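Side-chain contacts in envelopment polyprotein (Bovine Schmallenberg virus BH80/Germany/2011, PDB 7A56), which probably drives fusion of the viral and host membranes during entry, as the class II fusion glycoprotein Gc, captured here in its postfusion trimer: residues V109-S114 with S331-I336; D359-G364 with V422-C427; K398-D403 with Y409-N414. All coordinates share one frame; numbering follows the deposited sequence.

Interaction 1 of 3, residues V109-S114 with S331-I336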
loop_
_atom_site.group_PDB
_atom_site.type_symbol
_atom_site.label_atom_id
_atom_site.label_comp_id
_atom_site.label_asym_id
_atom_site.label_seq_id
_atom_site.Cartn_x
_atom_site.Cartn_y
_atom_site.Cartn_z
ATOM N N VAL A 109 7.666 6.313 -17.969
ATOM C CA VAL A 109 7.566 5.914 -16.571
ATOM C C VAL A 109 6.360 4.987 -16.484
ATOM O O VAL A 109 5.236 5.409 -16.789
ATOM C CB VAL A 109 7.343 7.078 -15.603
ATOM C CG1 VAL A 109 7.130 6.493 -14.221
ATOM C CG2 VAL A 109 8.563 8.094 -15.580
ATOM N N ILE A 110 6.581 3.752 -16.061
ATOM C CA ILE A 110 5.443 2.849 -15.737
ATOM C C ILE A 110 5.853 1.933 -14.593
ATOM O O ILE A 110 7.043 1.695 -14.366
ATOM C CB ILE A 110 5.004 1.964 -16.901
ATOM C CG1 ILE A 110 6.160 1.085 -17.291
ATOM C CG2 ILE A 110 4.510 2.774 -18.082
ATOM C CD1 ILE A 110 5.684 -0.151 -17.952
ATOM N N ASN A 111 4.863 1.423 -13.848
ATOM C CA ASN A 111 5.176 0.356 -12.911
ATOM C C ASN A 111 4.664 -0.954 -13.534
ATOM O O ASN A 111 3.768 -0.954 -14.381
ATOM C CB ASN A 111 4.553 0.600 -11.510
ATOM C CG ASN A 111 5.379 1.567 -10.628
ATOM O OD1 ASN A 111 6.580 1.695 -10.797
ATOM N ND2 ASN A 111 4.731 2.189 -9.657
ATOM N N LYS A 112 5.288 -2.066 -13.183
ATOM C CA LYS A 112 4.825 -3.318 -13.795
ATOM C C LYS A 112 5.112 -4.466 -12.856
ATOM O O LYS A 112 6.037 -4.395 -12.033
ATOM C CB LYS A 112 5.502 -3.595 -15.150
ATOM C CG LYS A 112 6.978 -3.790 -15.087
ATOM C CD LYS A 112 7.583 -3.917 -16.519
ATOM C CE LYS A 112 9.122 -3.972 -16.479
ATOM N NZ LYS A 112 9.773 -3.931 -17.837
ATOM N N ALA A 113 4.307 -5.532 -12.975
ATOM C CA ALA A 113 4.627 -6.783 -12.292
ATOM C C ALA A 113 4.034 -7.953 -13.100
ATOM O O ALA A 113 3.160 -7.773 -13.969
ATOM C CB ALA A 113 4.107 -6.783 -10.840
ATOM N N SER A 114 4.598 -9.138 -12.863
ATOM C CA SER A 114 4.089 -10.361 -13.445
ATOM C C SER A 114 2.909 -10.860 -12.614
ATOM O O SER A 114 2.819 -10.624 -11.403
ATOM C CB SER A 114 5.169 -11.458 -13.491
ATOM O OG SER A 114 6.388 -10.907 -14.034
ATOM N N SER A 331 1.723 8.550 -11.385
ATOM C CA SER A 331 2.164 9.911 -11.544
ATOM C C SER A 331 3.700 9.928 -11.331
ATOM O O SER A 331 4.421 9.246 -12.056
ATOM C CB SER A 331 1.366 10.803 -10.603
ATOM O OG SER A 331 1.296 10.303 -9.265
ATOM N N SER A 332 4.226 10.614 -10.324
ATOM C CA SER A 332 5.687 10.639 -10.116
ATOM C C SER A 332 6.201 9.347 -9.492
ATOM O O SER A 332 5.620 8.856 -8.538
ATOM C CB SER A 332 6.092 11.772 -9.177
ATOM O OG SER A 332 7.517 11.838 -9.114
ATOM N N VAL A 333 7.337 8.827 -9.976
ATOM C CA VAL A 333 8.030 7.739 -9.248
ATOM C C VAL A 333 9.341 8.207 -8.624
ATOM O O VAL A 333 10.130 7.374 -8.141
ATOM C CB VAL A 333 8.279 6.508 -10.154
ATOM C CG1 VAL A 333 6.935 5.961 -10.720
ATOM C CG2 VAL A 333 9.172 6.909 -11.319
ATOM N N GLY A 334 9.611 9.504 -8.624
ATOM C CA GLY A 334 10.838 9.924 -8.019
ATOM C C GLY A 334 11.319 11.226 -8.658
ATOM O O GLY A 334 10.520 11.995 -9.193
ATOM N N THR A 335 12.629 11.439 -8.589
ATOM C CA THR A 335 13.264 12.663 -9.136
ATOM C C THR A 335 14.445 12.278 -10.022
ATOM O O THR A 335 15.313 11.479 -9.611
ATOM C CB THR A 335 13.768 13.558 -7.998
ATOM O OG1 THR A 335 12.727 13.900 -7.084
ATOM C CG2 THR A 335 14.495 14.874 -8.574
ATOM N N ILE A 336 14.526 12.868 -11.213
ATOM C CA ILE A 336 15.712 12.769 -12.060
ATOM C C ILE A 336 16.593 14.000 -11.821
ATOM O O ILE A 336 16.180 15.136 -12.101
ATOM C CB ILE A 336 15.348 12.649 -13.564
ATOM C CG1 ILE A 336 14.334 11.496 -13.840
ATOM C CG2 ILE A 336 16.643 12.474 -14.468
ATOM C CD1 ILE A 336 14.812 10.165 -13.415
#
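Ser331 meets Val109 through its backbone alone: the carbonyl O lies 4.4 Å from Val109 CG1, at the edge of the contact. Ser332 directs its CB away from segment 109-114, and its OG accepts a bond from Gly334 N at 3.2 Å, with an N-H...O angle of 158°. That closes an ST turn, and the same OG is also hydrogen-bonded to Thr232 O of the second subunit. The turn presents Val333 to the long strand 98-134, as the chain leaves a loop for strand 335-343, in the β-rich body of this class II fusion protein. Both methyls of Val333 then straddle one methyl of Val109: CG1 comes to 3.5 Å from Val109 CG1, and CG2 to 3.6 Å from that same Val109 CG1. With Val109 CG1 opposite its own backbone N (chi1 175°), this methyl is turned toward Val333 and the two valines lie alongside each other, running in opposite senses. Val333 CG1 also brushes Asn111 OD1 at 4.3 Å, while the amide's ND2 is held by Ser237 OG. At Gly334 the backbone takes up angles (phi 153°) suited to glycine. Beyond it, Thr335 OG1 bonds Gln231 OE1 of the second subunit, and Ile336 packs on Ile79.

Interaction 2 of 3, residues D359-G364 with V422-C427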
loop_
_atom_site.group_PDB
_atom_site.type_symbol
_atom_site.label_atom_id
_atom_site.label_comp_id
_atom_site.label_asym_id
_atom_site.label_seq_id
_atom_site.Cartn_x
_atom_site.Cartn_y
_atom_site.Cartn_z
ATOM N N ASP A 359 -10.971 17.909 -28.180
ATOM C CA ASP A 359 -11.739 18.021 -29.411
ATOM C C ASP A 359 -13.125 17.437 -29.235
ATOM O O ASP A 359 -14.099 17.962 -29.785
ATOM C CB ASP A 359 -11.008 17.326 -30.561
ATOM C CG ASP A 359 -9.597 17.867 -30.758
ATOM O OD1 ASP A 359 -9.393 19.046 -30.430
ATOM O OD2 ASP A 359 -8.703 17.129 -31.229
ATOM N N GLU A 360 -13.240 16.359 -28.473
ATOM C CA GLU A 360 -14.590 15.954 -28.108
ATOM C C GLU A 360 -14.548 15.193 -26.802
ATOM O O GLU A 360 -13.487 14.757 -26.350
ATOM C CB GLU A 360 -15.260 15.139 -29.197
ATOM C CG GLU A 360 -14.417 14.191 -29.988
ATOM C CD GLU A 360 -15.273 13.433 -31.000
ATOM O OE1 GLU A 360 -15.205 13.759 -32.210
ATOM O OE2 GLU A 360 -16.050 12.536 -30.573
ATOM N N ILE A 361 -15.720 15.078 -26.183
ATOM C CA ILE A 361 -15.874 14.367 -24.916
ATOM C C ILE A 361 -17.262 13.744 -24.884
ATOM O O ILE A 361 -18.271 14.421 -25.110
ATOM C CB ILE A 361 -15.651 15.286 -23.697
ATOM C CG1 ILE A 361 -15.956 14.547 -22.395
ATOM C CG2 ILE A 361 -16.481 16.563 -23.815
ATOM C CD1 ILE A 361 -15.546 15.348 -21.145
ATOM N N ARG A 362 -17.300 12.443 -24.602
ATOM C CA ARG A 362 -18.532 11.667 -24.472
ATOM C C ARG A 362 -18.471 10.959 -23.125
ATOM O O ARG A 362 -17.458 10.324 -22.816
ATOM C CB ARG A 362 -18.651 10.639 -25.598
ATOM C CG ARG A 362 -18.803 11.213 -26.991
ATOM C CD ARG A 362 -19.703 12.437 -26.975
ATOM N NE ARG A 362 -20.726 12.402 -28.010
ATOM C CZ ARG A 362 -21.998 12.080 -27.797
ATOM N NH1 ARG A 362 -22.859 12.080 -28.802
ATOM N NH2 ARG A 362 -22.411 11.762 -26.575
ATOM N N CYS A 363 -19.512 11.096 -22.307
ATOM C CA CYS A 363 -19.556 10.443 -21.001
ATOM C C CYS A 363 -20.865 9.684 -20.853
ATOM O O CYS A 363 -21.932 10.169 -21.276
ATOM C CB CYS A 363 -19.418 11.445 -19.858
ATOM S SG CYS A 363 -17.962 12.482 -19.969
ATOM N N GLY A 364 -20.773 8.483 -20.268
ATOM C CA GLY A 364 -21.926 7.621 -20.008
ATOM C C GLY A 364 -21.653 6.728 -18.812
ATOM O O GLY A 364 -20.515 6.293 -18.605
ATOM N N VAL A 422 -21.012 17.148 -17.063
ATOM C CA VAL A 422 -19.658 16.780 -16.687
ATOM C C VAL A 422 -18.712 17.771 -17.345
ATOM O O VAL A 422 -18.767 17.971 -18.563
ATOM C CB VAL A 422 -19.326 15.344 -17.115
ATOM C CG1 VAL A 422 -17.863 15.087 -16.894
ATOM C CG2 VAL A 422 -20.193 14.338 -16.368
ATOM N N SER A 423 -17.877 18.410 -16.531
ATOM C CA SER A 423 -16.794 19.287 -16.982
ATOM C C SER A 423 -15.447 18.618 -16.748
ATOM O O SER A 423 -15.256 17.952 -15.727
ATOM C CB SER A 423 -16.824 20.618 -16.233
ATOM O OG SER A 423 -16.038 21.568 -16.929
ATOM N N VAL A 424 -14.511 18.807 -17.685
ATOM C CA VAL A 424 -13.179 18.232 -17.577
ATOM C C VAL A 424 -12.191 19.226 -18.175
ATOM O O VAL A 424 -12.447 19.826 -19.227
ATOM C CB VAL A 424 -13.045 16.866 -18.292
ATOM C CG1 VAL A 424 -11.578 16.419 -18.284
ATOM C CG2 VAL A 424 -13.962 15.782 -17.655
ATOM N N SER A 425 -11.053 19.388 -17.507
ATOM C CA SER A 425 -9.974 20.207 -18.040
ATOM C C SER A 425 -8.723 19.352 -18.104
ATOM O O SER A 425 -8.490 18.503 -17.228
ATOM C CB SER A 425 -9.763 21.492 -17.194
ATOM O OG SER A 425 -9.043 21.263 -15.990
ATOM N N VAL A 426 -7.935 19.558 -19.161
ATOM C CA VAL A 426 -6.628 18.919 -19.324
ATOM C C VAL A 426 -5.615 20.007 -19.713
ATOM O O VAL A 426 -5.757 20.629 -20.766
ATOM C CB VAL A 426 -6.682 17.828 -20.402
ATOM C CG1 VAL A 426 -5.319 17.162 -20.534
ATOM C CG2 VAL A 426 -7.814 16.792 -20.054
ATOM N N CYS A 427 -4.592 20.208 -18.891
ATOM C CA CYS A 427 -3.704 21.389 -19.030
ATOM C C CYS A 427 -4.638 22.607 -19.048
ATOM O O CYS A 427 -5.529 22.736 -18.198
ATOM C CB CYS A 427 -2.793 21.229 -20.255
ATOM S SG CYS A 427 -1.165 20.349 -20.012
#
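Ile361 is stretched at both torsions, chi1 174° and chi2 171°, which sends its CD1 straight out from the strand to Val424. Val424 answers with CG2, the branch lying opposite its carbonyl carbon: Ile361 CD1 sits 3.9 Å from Val424 CG2, and the same methyl is 4.1 Å from Val424 CB. The two side chains meet at a slant, one methyl end set against the flank of the branched residue. Two residues on, Cys363 has SG beside its backbone N (chi1 -55°), and SG comes to 4.0 Å from Val422 CG1. That sulfur is tied in a disulfide to Cys375 on the adjacent strand 373-381, so the apolar contact is made by a covalently fixed group. No hydrogen bond links the two segments; the strands face each other with CA atoms of Ile361 and Val424 8.7 Å apart, and those of Cys363 and Val422 7.7 Å apart. All four residues are buried. Leu377 also lies against Val424, while Thr433 touches both Ile361 and Cys363. Strands 356-365 and 422-426 belong to different four-stranded antiparallel sheets, and this meeting of methyls and a disulfide forms part of the core of a β-sandwich, consistent with the immunoglobulin-like domain III of class II fusion proteins.

Interaction 3 of 3, residues K398-D403 with Y409-N414. With PO4 (phosphate ion), chain J.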
loop_
_atom_site.group_PDB
_atom_site.type_symbol
_atom_site.label_atom_id
_atom_site.label_comp_id
_atom_site.label_asym_id
_atom_site.label_seq_id
_atom_site.Cartn_x
_atom_site.Cartn_y
_atom_site.Cartn_z
ATOM N N LYS A 398 -4.683 12.159 -11.324
ATOM C CA LYS A 398 -4.469 13.608 -11.192
ATOM C C LYS A 398 -3.702 14.206 -12.362
ATOM O O LYS A 398 -3.873 15.386 -12.653
ATOM C CB LYS A 398 -3.712 13.938 -9.883
ATOM C CG LYS A 398 -4.387 13.457 -8.602
ATOM C CD LYS A 398 -5.767 14.139 -8.449
ATOM C CE LYS A 398 -5.685 15.684 -8.363
ATOM N NZ LYS A 398 -7.070 16.302 -8.150
ATOM N N ILE A 399 -2.944 13.400 -13.091
ATOM C CA ILE A 399 -2.200 13.903 -14.243
ATOM C C ILE A 399 -2.349 12.859 -15.330
ATOM O O ILE A 399 -2.518 11.662 -15.049
ATOM C CB ILE A 399 -0.709 14.161 -13.903
ATOM C CG1 ILE A 399 -0.034 12.859 -13.584
ATOM C CG2 ILE A 399 -0.562 15.035 -12.679
ATOM C CD1 ILE A 399 1.473 12.960 -13.662
ATOM N N ILE A 400 -2.332 13.320 -16.576
ATOM C CA ILE A 400 -2.497 12.449 -17.732
ATOM C C ILE A 400 -1.395 12.754 -18.747
ATOM O O ILE A 400 -1.098 13.921 -19.036
ATOM C CB ILE A 400 -3.905 12.607 -18.358
ATOM C CG1 ILE A 400 -4.224 11.458 -19.344
ATOM C CG2 ILE A 400 -4.057 14.024 -18.961
ATOM C CD1 ILE A 400 -5.693 11.471 -19.844
ATOM N N ALA A 401 -0.784 11.702 -19.298
ATOM C CA ALA A 401 0.223 11.922 -20.331
ATOM C C ALA A 401 -0.477 12.178 -21.657
ATOM O O ALA A 401 -1.410 11.475 -22.013
ATOM C CB ALA A 401 1.142 10.712 -20.466
ATOM N N VAL A 402 -0.016 13.186 -22.389
ATOM C CA VAL A 402 -0.575 13.517 -23.695
ATOM C C VAL A 402 0.475 13.233 -24.760
ATOM O O VAL A 402 1.697 13.326 -24.521
ATOM C CB VAL A 402 -1.083 14.981 -23.790
ATOM C CG1 VAL A 402 -2.179 15.229 -22.706
ATOM C CG2 VAL A 402 0.048 16.012 -23.662
ATOM N N ASP A 403 -0.011 12.913 -25.941
ATOM C CA ASP A 403 0.812 12.313 -26.975
ATOM C C ASP A 403 0.229 12.730 -28.318
ATOM O O ASP A 403 -0.949 12.482 -28.574
ATOM C CB ASP A 403 0.820 10.788 -26.770
ATOM C CG ASP A 403 1.554 10.004 -27.870
ATOM O OD1 ASP A 403 2.340 10.570 -28.640
ATOM O OD2 ASP A 403 1.337 8.776 -27.947
ATOM N N TYR A 409 -8.436 9.063 -25.488
ATOM C CA TYR A 409 -8.074 8.914 -24.081
ATOM C C TYR A 409 -9.358 8.598 -23.330
ATOM O O TYR A 409 -10.408 9.117 -23.691
ATOM C CB TYR A 409 -7.442 10.212 -23.519
ATOM C CG TYR A 409 -6.185 10.625 -24.244
ATOM C CD1 TYR A 409 -6.251 11.251 -25.486
ATOM C CD2 TYR A 409 -4.918 10.376 -23.684
ATOM C CE1 TYR A 409 -5.103 11.601 -26.167
ATOM C CE2 TYR A 409 -3.755 10.736 -24.359
ATOM C CZ TYR A 409 -3.859 11.334 -25.587
ATOM O OH TYR A 409 -2.727 11.664 -26.248
ATOM N N SER A 410 -9.313 7.724 -22.327
ATOM C CA SER A 410 -10.525 7.480 -21.547
ATOM C C SER A 410 -10.227 7.617 -20.065
ATOM O O SER A 410 -9.150 7.242 -19.607
ATOM C CB SER A 410 -11.132 6.099 -21.826
ATOM O OG SER A 410 -10.173 5.090 -21.671
ATOM N N ILE A 411 -11.203 8.134 -19.313
ATOM C CA ILE A 411 -11.057 8.351 -17.876
ATOM C C ILE A 411 -12.330 7.895 -17.182
ATOM O O ILE A 411 -13.404 7.833 -17.783
ATOM C CB ILE A 411 -10.804 9.826 -17.502
ATOM C CG1 ILE A 411 -12.000 10.711 -17.838
ATOM C CG2 ILE A 411 -9.485 10.326 -18.094
ATOM C CD1 ILE A 411 -11.684 12.194 -17.660
ATOM N N LYS A 412 -12.203 7.595 -15.892
ATOM C CA LYS A 412 -13.352 7.239 -15.069
ATOM C C LYS A 412 -13.566 8.328 -14.026
ATOM O O LYS A 412 -12.596 8.874 -13.484
ATOM C CB LYS A 412 -13.144 5.870 -14.422
ATOM C CG LYS A 412 -14.159 5.502 -13.371
ATOM C CD LYS A 412 -13.926 4.082 -12.854
ATOM C CE LYS A 412 -12.701 3.955 -11.933
ATOM N NZ LYS A 412 -12.735 2.689 -11.091
ATOM N N LEU A 413 -14.829 8.698 -13.822
ATOM C CA LEU A 413 -15.234 9.762 -12.912
ATOM C C LEU A 413 -16.232 9.248 -11.888
ATOM O O LEU A 413 -17.010 8.325 -12.139
ATOM C CB LEU A 413 -15.868 10.942 -13.659
ATOM C CG LEU A 413 -14.994 11.599 -14.733
ATOM C CD1 LEU A 413 -15.811 12.702 -15.397
ATOM C CD2 LEU A 413 -13.657 12.110 -14.187
ATOM N N ASN A 414 -16.213 9.874 -10.737
ATOM C CA ASN A 414 -17.183 9.603 -9.692
ATOM C C ASN A 414 -17.973 10.889 -9.540
ATOM O O ASN A 414 -17.488 11.837 -8.920
ATOM C CB ASN A 414 -16.491 9.197 -8.396
ATOM C CG ASN A 414 -17.436 9.145 -7.218
ATOM O OD1 ASN A 414 -17.369 9.977 -6.297
ATOM N ND2 ASN A 414 -18.314 8.153 -7.225
HETATM P P PO4 J . -7.985 19.744 -7.353
HETATM O O1 PO4 J . -8.491 19.494 -5.958
HETATM O O2 PO4 J . -9.143 19.610 -8.333
HETATM O O3 PO4 J . -6.888 18.781 -7.742
HETATM O O4 PO4 J . -7.394 21.131 -7.422
#
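Tyr409 OH is gripped by two backbone groups, Asp403 N at the end of segment 398-403 and Gln406 O in the connection that follows: it accepts a weak bond from Asp403 N at 3.0 Å, bent to 130°, and is hydrogen-bonded to Gln406 O. The phenol thus pins the turn to the strand that follows it. The contact lies across the β-sandwich of what is probably domain III: strand 399-402 edges one sheet, strand 408-414 sits in the other, and their axes run nearly antiparallel (171°), 9.8 Å apart at closest approach. Asp403 N reaches the tyrosine at the ring edge, near its plane, and Asp403 CB lies 3.7 Å from Tyr409 OH. The carboxylate looks to its own turn, where OD1 takes a bond from Met405 N. At the other end of the segment, Lys398 takes no part in this core and turns to the subunit interface, where its NZ bonds Gln197 OE1 of the second subunit. Gln197 NE2 of that subunit and Lys390 NZ also hold a phosphate ion, probably from the crystallisation liquor. Bends at chi2 and chi3 bring Lys398 NZ round to this phosphate, but the modelled approach to O3 is shorter than expected and its exact geometry doubtful. Ala401 O comes obliquely to the ring, 3.4 Å from Tyr409 CE2. Between the sheets Ile400 does the apolar work. Its CG1 stands opposite the backbone N (chi1 -166°) and the chain is extended beyond it, which carries CD1 to 4.1 Å from Tyr409 CD2. The same methyl bridges to Ile411, two residues on along the same strand and on the same face, with Ile400 CD1 4.3 Å from Ile411 CG2.

Along the chain interaction 1 comes first and closes before the others open; interaction 3 is nested inside the loop closed by interaction 2. Interactions 2 and 3 share one β-sandwich, their centres about 10 Å apart, and they meet in its core: Val422 CG1 lies 3.5 Å from Leu413 CD1, and Val426 CG1 is 3.7 Å from Ile400 CG2. Interaction 1 sits in the neighbouring β-rich body, about 17 Å from interaction 3 and 26 Å from interaction 2, centre to centre. Ser331 CB still reaches Ile399 CD1 at 3.7 Å, so the two regions touch there. Interactions 1 and 3 also touch the second subunit, which places both at the trimer interface of the postfusion form.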